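Local coordinates for protein beta-mannosidase (Trichoderma harzianum, PDB 4CVU) that hydrolyses beta-mannosidic bonds as a fungal glycoside hydrolase of family 2, probably releasing mannose from the non-reducing ends of its substrates, at residues G224-I235 / I339-R349; V859-Y868 / T928-W937. All coordinates share one frame; numbering follows the deposited sequence. Where two conformers were deposited one is given.

Overall arrangement
From the N terminus, the chain first passes through the galactose-binding-like domain, whose strand 215-221 leads into 224-235. Interaction 1 brings this first strand of the next beta domain against 339-349, closing a loop of 103 residues that holds strands but no helix. The chain then builds the mixed parallel-and-antiparallel sheet and helices of the central region, consistent with the family 2 catalytic barrel, and a further beta domain. Interaction 2 follows, joining 859-868 to 928-937 and closing a loop of 59 residues, again without a helix, in the last domain. The two loops neither nest nor cross; the centres of interactions 1 and 2 are about 55 Å apart, on opposite sides of the chain's centre.

Interaction 1: G224-I235 / I339-R349; sequences GELYSLNTDIDI and ILVSQRRVGFR
Leu226 N gives Ile339 O a nearly straight hydrogen bond of 2.6 Å where the two segments converge, and strands 227-235 and 340-346 then run in roughly the same sense, their axes inclined at 42° and 6.9 Å apart at closest approach. Ile339 holds CG1 between its backbone N and carbonyl carbon (chi1 58°), which brings CD1 to within 3.7 Å of Leu226 CD1. Farther along, Leu340 CD1 packs on Ser228 CB. Between the strands Thr231 OG1 and Ser342 OG are hydrogen-bonded at 2.8 Å, and a water links Ser342 OG to Ser228 OG and Arg344 NH1. These are the first and last strands of an antiparallel sheet of seven that fits the immunoglobulin-like sandwich domain of family 2, and they lie at its two ends. Arg344 bends at chi2 (-59°), turning its guanidinium over Thr231 CB, 3.8 Å above the guanidinium plane. NH1 also bonds Gln343 O, while NE and NH2 each donate to a further water, one bound to Thr231 O and the other to Asn230 OD1. A methionine in place of Arg344 would probably leave all three waters without their donor and Thr231 without its flat cover. At the far end Ile235 CD1 meets Val346 CG2 at 3.6 Å and sits over the Phe348 face, 4.3 Å from its centroid; Trp252 meets that ring edge-to-face.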
loop_
_atom_site.group_PDB
_atom_site.type_symbol
_atom_site.label_atom_id
_atom_site.label_comp_id
_atom_site.label_asym_id
_atom_site.label_seq_id
_atom_site.Cartn_x
_atom_site.Cartn_y
_atom_site.Cartn_z
ATOM N N GLY A 224 -33.605 30.930 35.813
ATOM C CA GLY A 224 -32.915 29.687 36.127
ATOM C C GLY A 224 -31.404 29.782 35.994
ATOM O O GLY A 224 -30.805 30.863 36.084
ATOM N N GLU A 225 -30.798 28.624 35.778
ATOM C CA GLU A 225 -29.356 28.511 35.649
ATOM C C GLU A 225 -28.893 29.224 34.381
ATOM O O GLU A 225 -29.592 29.242 33.384
ATOM C CB GLU A 225 -28.978 27.033 35.579
ATOM C CG GLU A 225 -27.842 26.615 36.490
ATOM C CD GLU A 225 -27.204 25.290 36.069
ATOM O OE1 GLU A 225 -27.738 24.601 35.168
ATOM O OE2 GLU A 225 -26.154 24.936 36.643
ATOM N N LEU A 226 -27.713 29.816 34.422
ATOM C CA LEU A 226 -27.088 30.351 33.221
ATOM C C LEU A 226 -26.193 29.249 32.576
ATOM O O LEU A 226 -25.948 28.213 33.183
ATOM C CB LEU A 226 -26.248 31.575 33.569
ATOM C CG LEU A 226 -26.979 32.678 34.349
ATOM C CD1 LEU A 226 -26.042 33.852 34.576
ATOM C CD2 LEU A 226 -28.228 33.124 33.611
ATOM N N TYR A 227 -25.731 29.498 31.357
ATOM C CA TYR A 227 -24.791 28.598 30.667
ATOM C C TYR A 227 -23.425 29.266 30.467
ATOM O O TYR A 227 -23.350 30.389 29.999
ATOM C CB TYR A 227 -25.349 28.168 29.313
ATOM C CG TYR A 227 -24.311 27.409 28.513
ATOM C CD1 TYR A 227 -24.007 26.091 28.815
ATOM C CD2 TYR A 227 -23.595 28.036 27.508
ATOM C CE1 TYR A 227 -23.025 25.397 28.113
ATOM C CE2 TYR A 227 -22.606 27.363 26.813
ATOM C CZ TYR A 227 -22.333 26.041 27.103
ATOM O OH TYR A 227 -21.347 25.379 26.382
ATOM N N SER A 228 -22.355 28.560 30.796
ATOM C CA SER A 228 -21.004 29.120 30.702
ATOM C C SER A 228 -20.433 28.966 29.283
ATOM O O SER A 228 -20.309 27.857 28.780
ATOM C CB SER A 228 -20.079 28.417 31.690
ATOM O OG SER A 228 -18.758 28.863 31.509
ATOM N N LEU A 229 -20.085 30.084 28.651
ATOM C CA LEU A 229 -19.460 30.063 27.326
ATOM C C LEU A 229 -17.946 29.921 27.381
ATOM O O LEU A 229 -17.365 29.123 26.643
ATOM C CB LEU A 229 -19.779 31.355 26.562
ATOM C CG LEU A 229 -21.187 31.439 25.988
ATOM C CD1 LEU A 229 -21.553 32.877 25.690
ATOM C CD2 LEU A 229 -21.331 30.563 24.749
ATOM N N ASN A 230 -17.318 30.711 28.241
ATOM C CA ASN A 230 -15.864 30.903 28.245
ATOM C C ASN A 230 -15.471 31.648 29.548
ATOM O O ASN A 230 -16.236 32.473 30.054
ATOM C CB ASN A 230 -15.441 31.736 27.024
ATOM C CG ASN A 230 -13.939 31.755 26.808
ATOM O OD1 ASN A 230 -13.227 30.892 27.303
ATOM N ND2 ASN A 230 -13.453 32.723 26.025
ATOM N N THR A 231 -14.280 31.374 30.071
ATOM C CA THR A 231 -13.853 31.930 31.368
ATOM C C THR A 231 -12.375 32.326 31.334
ATOM O O THR A 231 -11.510 31.490 31.066
ATOM C CB THR A 231 -14.093 30.904 32.488
ATOM O OG1 THR A 231 -15.506 30.617 32.602
ATOM C CG2 THR A 231 -13.580 31.427 33.830
ATOM N N ASP A 232 -12.101 33.608 31.584
ATOM C CA ASP A 232 -10.736 34.136 31.640
ATOM C C ASP A 232 -10.339 34.212 33.103
ATOM O O ASP A 232 -10.950 34.983 33.873
ATOM C CB ASP A 232 -10.678 35.509 30.965
ATOM C CG ASP A 232 -9.247 36.102 30.913
ATOM O OD1 ASP A 232 -8.362 35.702 31.721
ATOM O OD2 ASP A 232 -9.032 37.023 30.069
ATOM N N ILE A 233 -9.350 33.404 33.493
ATOM C CA ILE A 233 -8.711 33.496 34.814
ATOM C C ILE A 233 -7.322 34.051 34.584
ATOM O O ILE A 233 -6.548 33.506 33.727
ATOM C CB ILE A 233 -8.575 32.143 35.520
ATOM C CG1 ILE A 233 -9.929 31.396 35.614
ATOM C CG2 ILE A 233 -7.987 32.330 36.906
ATOM C CD1 ILE A 233 -10.997 32.117 36.404
ATOM N N ASP A 234 -7.012 35.135 35.278
ATOM C CA ASP A 234 -5.717 35.809 35.140
ATOM C C ASP A 234 -5.120 35.891 36.539
ATOM O O ASP A 234 -5.631 36.626 37.398
ATOM C CB ASP A 234 -5.886 37.198 34.529
ATOM C CG ASP A 234 -4.579 37.788 34.003
ATOM O OD1 ASP A 234 -3.558 37.057 33.812
ATOM O OD2 ASP A 234 -4.569 39.001 33.765
ATOM N N ILE A 235 -4.112 35.064 36.785
ATOM C CA ILE A 235 -3.388 35.080 38.033
ATOM C C ILE A 235 -2.048 35.748 37.776
ATOM O O ILE A 235 -1.245 35.271 36.958
ATOM C CB ILE A 235 -3.185 33.684 38.593
ATOM C CG1 ILE A 235 -4.551 33.036 38.851
ATOM C CG2 ILE A 235 -2.411 33.782 39.881
ATOM C CD1 ILE A 235 -4.474 31.605 39.301
ATOM N N ILE A 339 -26.341 30.574 40.116
ATOM C CA ILE A 339 -26.936 30.334 38.805
ATOM C C ILE A 339 -25.882 30.178 37.690
ATOM O O ILE A 339 -26.239 29.833 36.578
ATOM C CB ILE A 339 -27.929 31.452 38.410
ATOM C CG1 ILE A 339 -27.241 32.825 38.403
ATOM C CG2 ILE A 339 -29.138 31.461 39.350
ATOM C CD1 ILE A 339 -28.052 33.873 37.685
ATOM N N LEU A 340 -24.610 30.466 37.994
ATOM C CA LEU A 340 -23.487 30.242 37.055
ATOM C C LEU A 340 -22.264 29.738 37.821
ATOM O O LEU A 340 -21.804 30.373 38.754
ATOM C CB LEU A 340 -23.150 31.531 36.294
ATOM C CG LEU A 340 -21.988 31.538 35.311
ATOM C CD1 LEU A 340 -22.256 30.573 34.156
ATOM C CD2 LEU A 340 -21.758 32.941 34.778
ATOM N N VAL A 341 -21.751 28.581 37.429
ATOM C CA VAL A 341 -20.586 27.971 38.067
ATOM C C VAL A 341 -19.572 27.615 36.980
ATOM O O VAL A 341 -19.946 27.115 35.929
ATOM C CB VAL A 341 -21.000 26.718 38.859
ATOM C CG1 VAL A 341 -19.808 26.090 39.568
ATOM C CG2 VAL A 341 -22.074 27.067 39.870
ATOM N N SER A 342 -18.305 27.915 37.204
ATOM C CA SER A 342 -17.250 27.620 36.213
ATOM C C SER A 342 -16.032 27.112 36.951
ATOM O O SER A 342 -15.689 27.640 38.004
ATOM C CB SER A 342 -16.874 28.880 35.437
ATOM O OG SER A 342 -15.948 28.586 34.415
ATOM N N GLN A 343 -15.384 26.088 36.409
ATOM C CA GLN A 343 -14.197 25.516 37.014
ATOM C C GLN A 343 -13.062 25.424 36.000
ATOM O O GLN A 343 -13.267 24.990 34.888
ATOM C CB GLN A 343 -14.521 24.137 37.555
ATOM C CG GLN A 343 -13.371 23.488 38.292
ATOM C CD GLN A 343 -13.773 22.164 38.909
ATOM O OE1 GLN A 343 -14.922 21.985 39.339
ATOM N NE2 GLN A 343 -12.835 21.227 38.960
ATOM N N ARG A 344 -11.881 25.868 36.404
ATOM C CA ARG A 344 -10.665 25.720 35.639
ATOM C C ARG A 344 -9.536 25.180 36.520
ATOM O O ARG A 344 -9.577 25.301 37.746
ATOM C CB ARG A 344 -10.273 27.082 35.049
ATOM C CG ARG A 344 -11.227 27.615 33.974
ATOM C CD ARG A 344 -11.355 26.681 32.784
ATOM N NE ARG A 344 -12.116 27.254 31.679
ATOM C CZ ARG A 344 -13.427 27.129 31.497
ATOM N NH1 ARG A 344 -14.175 26.462 32.340
ATOM N NH2 ARG A 344 -13.997 27.679 30.443
ATOM N N ARG A 345 -8.515 24.604 35.898
ATOM C CA ARG A 345 -7.297 24.237 36.620
ATOM C C ARG A 345 -6.211 25.272 36.319
ATOM O O ARG A 345 -5.954 25.603 35.169
ATOM C CB ARG A 345 -6.851 22.816 36.274
ATOM C CG ARG A 345 -5.648 22.363 37.095
ATOM C CD ARG A 345 -5.315 20.887 36.939
ATOM N NE ARG A 345 -4.826 20.576 35.603
ATOM C CZ ARG A 345 -4.399 19.390 35.183
ATOM N NH1 ARG A 345 -4.363 18.354 36.004
ATOM N NH2 ARG A 345 -3.972 19.257 33.927
ATOM N N VAL A 346 -5.592 25.797 37.362
ATOM C CA VAL A 346 -4.670 26.931 37.234
ATOM C C VAL A 346 -3.342 26.727 37.966
ATOM O O VAL A 346 -3.198 25.823 38.759
ATOM C CB VAL A 346 -5.347 28.238 37.748
ATOM C CG1 VAL A 346 -6.655 28.475 37.013
ATOM C CG2 VAL A 346 -5.609 28.190 39.254
ATOM N N GLY A 347 -2.386 27.614 37.710
ATOM C CA GLY A 347 -1.116 27.636 38.432
ATOM C C GLY A 347 -0.746 29.047 38.859
ATOM O O GLY A 347 -1.174 30.037 38.236
ATOM N N PHE A 348 0.027 29.135 39.933
ATOM C CA PHE A 348 0.588 30.381 40.397
ATOM C C PHE A 348 2.021 30.447 39.947
ATOM O O PHE A 348 2.872 29.744 40.475
ATOM C CB PHE A 348 0.492 30.493 41.929
ATOM C CG PHE A 348 -0.899 30.695 42.420
ATOM C CD1 PHE A 348 -1.740 29.613 42.619
ATOM C CD2 PHE A 348 -1.380 31.979 42.683
ATOM C CE1 PHE A 348 -3.039 29.811 43.078
ATOM C CE2 PHE A 348 -2.666 32.182 43.127
ATOM C CZ PHE A 348 -3.497 31.098 43.327
ATOM N N ARG A 349 2.256 31.263 38.921
ATOM C CA ARG A 349 3.601 31.562 38.459
ATOM C C ARG A 349 3.620 32.781 37.571
ATOM O O ARG A 349 2.592 33.212 37.064
ATOM C CB ARG A 349 4.245 30.366 37.716
ATOM C CG ARG A 349 3.358 29.645 36.712
ATOM C CD ARG A 349 3.355 30.283 35.336
ATOM N NE ARG A 349 2.310 31.284 35.238
ATOM C CZ ARG A 349 1.678 31.606 34.115
ATOM N NH1 ARG A 349 1.962 30.992 32.981
ATOM N NH2 ARG A 349 0.742 32.545 34.147
HETATM O O HOH W 1 -17.106 26.615 32.565
HETATM O O HOH W 2 -13.295 28.125 27.623
HETATM O O HOH W 3 -11.238 28.715 29.422
HETATM O O HOH W 4 1.538 35.685 36.114
#

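Interaction 2: V859-Y868 / T928-W937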
loop_
_atom_site.group_PDB
_atom_site.type_symbol
_atom_site.label_atom_id
_atom_site.label_comp_id
_atom_site.label_asym_id
_atom_site.label_seq_id
_atom_site.Cartn_x
_atom_site.Cartn_y
_atom_site.Cartn_z
ATOM N N VAL A 859 36.138 2.126 9.398
ATOM C CA VAL A 859 35.410 1.168 10.217
ATOM C C VAL A 859 35.489 -0.251 9.651
ATOM O O VAL A 859 35.550 -0.465 8.426
ATOM C CB VAL A 859 33.914 1.539 10.409
ATOM C CG1 VAL A 859 33.763 2.663 11.434
ATOM C CG2 VAL A 859 33.255 1.945 9.097
ATOM N N SER A 860 35.483 -1.219 10.555
ATOM C CA SER A 860 35.462 -2.603 10.177
ATOM C C SER A 860 34.239 -3.214 10.838
ATOM O O SER A 860 33.619 -2.611 11.694
ATOM C CB SER A 860 36.771 -3.300 10.616
ATOM O OG SER A 860 36.988 -3.192 12.017
ATOM N N ASP A 861 33.903 -4.417 10.459
ATOM C CA ASP A 861 32.753 -5.076 11.071
ATOM C C ASP A 861 32.977 -5.213 12.591
ATOM O O ASP A 861 33.828 -5.994 13.031
ATOM C CB ASP A 861 32.552 -6.448 10.418
ATOM C CG ASP A 861 31.280 -7.111 10.857
ATOM O OD1 ASP A 861 30.650 -6.647 11.837
ATOM O OD2 ASP A 861 30.933 -8.115 10.222
ATOM N N PRO A 862 32.216 -4.464 13.403
ATOM C CA PRO A 862 32.294 -4.581 14.856
ATOM C C PRO A 862 31.674 -5.860 15.409
ATOM O O PRO A 862 31.773 -6.103 16.603
ATOM C CB PRO A 862 31.472 -3.377 15.341
ATOM C CG PRO A 862 30.422 -3.230 14.276
ATOM C CD PRO A 862 31.121 -3.562 12.987
ATOM N N LYS A 863 31.022 -6.641 14.573
ATOM C CA LYS A 863 30.398 -7.893 15.006
ATOM C C LYS A 863 29.534 -7.680 16.237
ATOM O O LYS A 863 29.870 -8.124 17.320
ATOM C CB LYS A 863 31.472 -8.966 15.269
ATOM C CG LYS A 863 32.299 -9.264 14.028
ATOM C CD LYS A 863 32.388 -10.757 13.769
ATOM C CE LYS A 863 33.108 -11.059 12.465
ATOM N NZ LYS A 863 32.366 -10.498 11.301
ATOM N N LEU A 864 28.417 -6.973 16.052
ATOM C CA LEU A 864 27.550 -6.598 17.140
ATOM C C LEU A 864 26.734 -7.795 17.579
ATOM O O LEU A 864 26.320 -8.589 16.748
ATOM C CB LEU A 864 26.585 -5.485 16.710
ATOM C CG LEU A 864 27.134 -4.079 16.497
ATOM C CD1 LEU A 864 26.139 -3.262 15.707
ATOM C CD2 LEU A 864 27.389 -3.416 17.836
ATOM N N HIS A 865 26.603 -7.961 18.863
ATOM C CA HIS A 865 25.622 -8.917 19.442
ATOM C C HIS A 865 24.451 -8.199 20.247
ATOM O O HIS A 865 24.562 -7.170 20.959
ATOM C CB HIS A 865 26.304 -9.869 20.445
ATOM C CG HIS A 865 27.168 -10.934 19.831
ATOM N ND1 HIS A 865 28.291 -10.656 19.084
ATOM C CD2 HIS A 865 27.097 -12.287 19.903
ATOM C CE1 HIS A 865 28.866 -11.785 18.712
ATOM N NE2 HIS A 865 28.164 -12.792 19.201
ATOM N N LEU A 866 23.277 -8.767 20.049
ATOM C CA LEU A 866 22.111 -8.141 20.629
ATOM C C LEU A 866 21.278 -9.218 21.281
ATOM O O LEU A 866 21.093 -10.286 20.702
ATOM C CB LEU A 866 21.305 -7.427 19.525
ATOM C CG LEU A 866 19.999 -6.731 19.907
ATOM C CD1 LEU A 866 20.294 -5.544 20.782
ATOM C CD2 LEU A 866 19.192 -6.296 18.672
ATOM N N SER A 867 20.810 -8.943 22.490
ATOM C CA SER A 867 19.939 -9.880 23.207
ATOM C C SER A 867 18.986 -9.098 24.060
ATOM O O SER A 867 19.230 -7.923 24.363
ATOM C CB SER A 867 20.764 -10.848 24.084
ATOM O OG SER A 867 21.702 -10.152 24.878
ATOM N N TYR A 868 17.904 -9.752 24.453
ATOM C CA TYR A 868 16.916 -9.120 25.300
ATOM C C TYR A 868 16.684 -9.927 26.573
ATOM O O TYR A 868 16.622 -11.163 26.527
ATOM C CB TYR A 868 15.579 -8.971 24.567
ATOM C CG TYR A 868 14.527 -8.239 25.370
ATOM C CD1 TYR A 868 14.629 -6.872 25.604
ATOM C CD2 TYR A 868 13.415 -8.911 25.867
ATOM C CE1 TYR A 868 13.655 -6.187 26.342
ATOM C CE2 TYR A 868 12.427 -8.232 26.586
ATOM C CZ TYR A 868 12.564 -6.888 26.824
ATOM O OH TYR A 868 11.618 -6.241 27.523
ATOM N N THR A 928 10.193 -7.764 20.663
ATOM C CA THR A 928 11.575 -7.761 21.183
ATOM C C THR A 928 12.493 -8.640 20.333
ATOM O O THR A 928 13.640 -8.289 20.109
ATOM C CB THR A 928 11.652 -8.276 22.651
ATOM O OG1 THR A 928 11.098 -9.609 22.751
ATOM C CG2 THR A 928 10.895 -7.345 23.542
ATOM N N GLU A 929 11.944 -9.740 19.832
ATOM C CA GLU A 929 12.635 -10.644 18.923
ATOM C C GLU A 929 12.851 -10.077 17.524
ATOM O O GLU A 929 13.647 -10.628 16.778
ATOM C CB GLU A 929 11.821 -11.920 18.717
ATOM C CG GLU A 929 11.542 -12.694 19.980
ATOM C CD GLU A 929 10.502 -13.781 19.752
ATOM O OE1 GLU A 929 10.243 -14.133 18.576
ATOM O OE2 GLU A 929 9.942 -14.289 20.748
ATOM N N GLN A 930 12.101 -9.031 17.162
ATOM C CA GLN A 930 12.181 -8.435 15.822
ATOM C C GLN A 930 13.036 -7.188 15.854
ATOM O O GLN A 930 13.273 -6.583 14.830
ATOM C CB GLN A 930 10.798 -8.104 15.278
ATOM C CG GLN A 930 9.804 -9.284 15.334
ATOM C CD GLN A 930 8.354 -8.824 15.531
ATOM O OE1 GLN A 930 8.032 -7.625 15.355
ATOM N NE2 GLN A 930 7.464 -9.769 15.918
ATOM N N VAL A 931 13.512 -6.797 17.025
ATOM C CA VAL A 931 14.382 -5.606 17.084
ATOM C C VAL A 931 15.691 -5.958 16.427
ATOM O O VAL A 931 16.166 -7.080 16.608
ATOM C CB VAL A 931 14.626 -5.165 18.525
ATOM C CG1 VAL A 931 15.660 -4.034 18.593
ATOM C CG2 VAL A 931 13.326 -4.727 19.181
ATOM N N THR A 932 16.354 -4.990 15.752
ATOM C CA THR A 932 17.614 -5.262 15.089
ATOM C C THR A 932 18.589 -4.170 15.519
ATOM O O THR A 932 18.151 -3.156 16.067
ATOM C CB THR A 932 17.517 -5.186 13.532
ATOM O OG1 THR A 932 17.221 -3.821 13.137
ATOM C CG2 THR A 932 16.423 -6.120 12.979
ATOM N N VAL A 933 19.878 -4.436 15.352
ATOM C CA VAL A 933 20.941 -3.434 15.635
ATOM C C VAL A 933 21.876 -3.300 14.441
ATOM O O VAL A 933 22.083 -4.244 13.699
ATOM C CB VAL A 933 21.705 -3.763 16.951
ATOM C CG1 VAL A 933 22.489 -5.065 16.867
ATOM C CG2 VAL A 933 22.670 -2.615 17.351
ATOM N N GLU A 934 22.491 -2.121 14.252
ATOM C CA GLU A 934 23.353 -1.951 13.117
ATOM C C GLU A 934 24.246 -0.813 13.487
ATOM O O GLU A 934 24.070 -0.244 14.557
ATOM C CB GLU A 934 22.555 -1.553 11.864
ATOM C CG GLU A 934 22.064 -0.103 11.883
ATOM C CD GLU A 934 21.078 0.172 10.773
ATOM O OE1 GLU A 934 19.972 -0.482 10.744
ATOM O OE2 GLU A 934 21.405 1.016 9.897
ATOM N N SER A 935 25.196 -0.525 12.599
ATOM C CA SER A 935 26.123 0.621 12.778
ATOM C C SER A 935 26.501 1.261 11.448
ATOM O O SER A 935 26.125 0.838 10.368
ATOM C CB SER A 935 27.377 0.154 13.540
ATOM O OG SER A 935 28.281 -0.637 12.736
ATOM N N LEU A 936 27.352 2.268 11.509
ATOM C CA LEU A 936 27.807 2.887 10.308
ATOM C C LEU A 936 28.346 1.890 9.308
ATOM O O LEU A 936 28.152 2.048 8.077
ATOM C CB LEU A 936 28.933 3.862 10.697
ATOM C CG LEU A 936 29.335 4.878 9.659
ATOM C CD1 LEU A 936 28.285 5.965 9.447
ATOM C CD2 LEU A 936 30.655 5.503 10.122
ATOM N N TRP A 937 29.075 0.887 9.805
ATOM C CA TRP A 937 29.649 -0.156 8.949
ATOM C C TRP A 937 28.626 -0.740 7.999
ATOM O O TRP A 937 28.918 -1.040 6.848
ATOM C CB TRP A 937 30.259 -1.272 9.832
ATOM C CG TRP A 937 30.535 -2.554 9.115
ATOM C CD1 TRP A 937 29.763 -3.696 9.128
ATOM C CD2 TRP A 937 31.632 -2.817 8.251
ATOM N NE1 TRP A 937 30.322 -4.637 8.331
ATOM C CE2 TRP A 937 31.469 -4.133 7.771
ATOM C CE3 TRP A 937 32.733 -2.064 7.828
ATOM C CZ2 TRP A 937 32.378 -4.735 6.888
ATOM C CZ3 TRP A 937 33.645 -2.651 6.943
ATOM C CH2 TRP A 937 33.461 -3.987 6.482
#
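Asp861, laid against the indole of Trp937, takes a hydrogen bond of 2.8 Å from Lys863 N on its OD1, forming an Asx turn, while its OD2 makes a salt bridge with Lys863 NZ. Both donors come from above the carboxylate plane, and together they probably limit rotation of the group, which lies 16° from parallel to the indole. The backbone takes part as well: Asp861 CA stands 3.6 Å from the centroid of the five-membered ring, almost on its normal, a CH-pi contact, and Asp861 N lies over the middle of the ring system. With CG anti to the backbone N (chi1 164°), Trp937 spreads its six-membered ring under Ser860 and toward Val859 O, which is 3.3 Å from CZ3. Pro862 follows, its CD meeting Trp937 CB and its CG meeting Ser935 OG at 3.7 Å.

Beyond the turn the contact is apolar. Leu864 CD1 touches Val933 CG2 at 3.9 Å and the backbone of Glu934. Leu866 sets CB 3.7 Å from Val933 CG1 and sends CD2 toward Val931. At the other end Thr928 CG2 sits over the face of the Tyr868 ring, 3.7 Å from its centroid, in a second CH-pi contact. Strands 864-868 and 932-934 run nearly antiparallel (155°) and belong to different sheets, so the absence of hydrogen bonds between the segments suits the facing layers of this Ig-fold domain. Strand 874-879 pairs with the first strand and reaches Val933 through Val877, strand 884-890 flanks 932-934, and helix 664-692 receives Glu934 at His673 and Leu936 at Leu677.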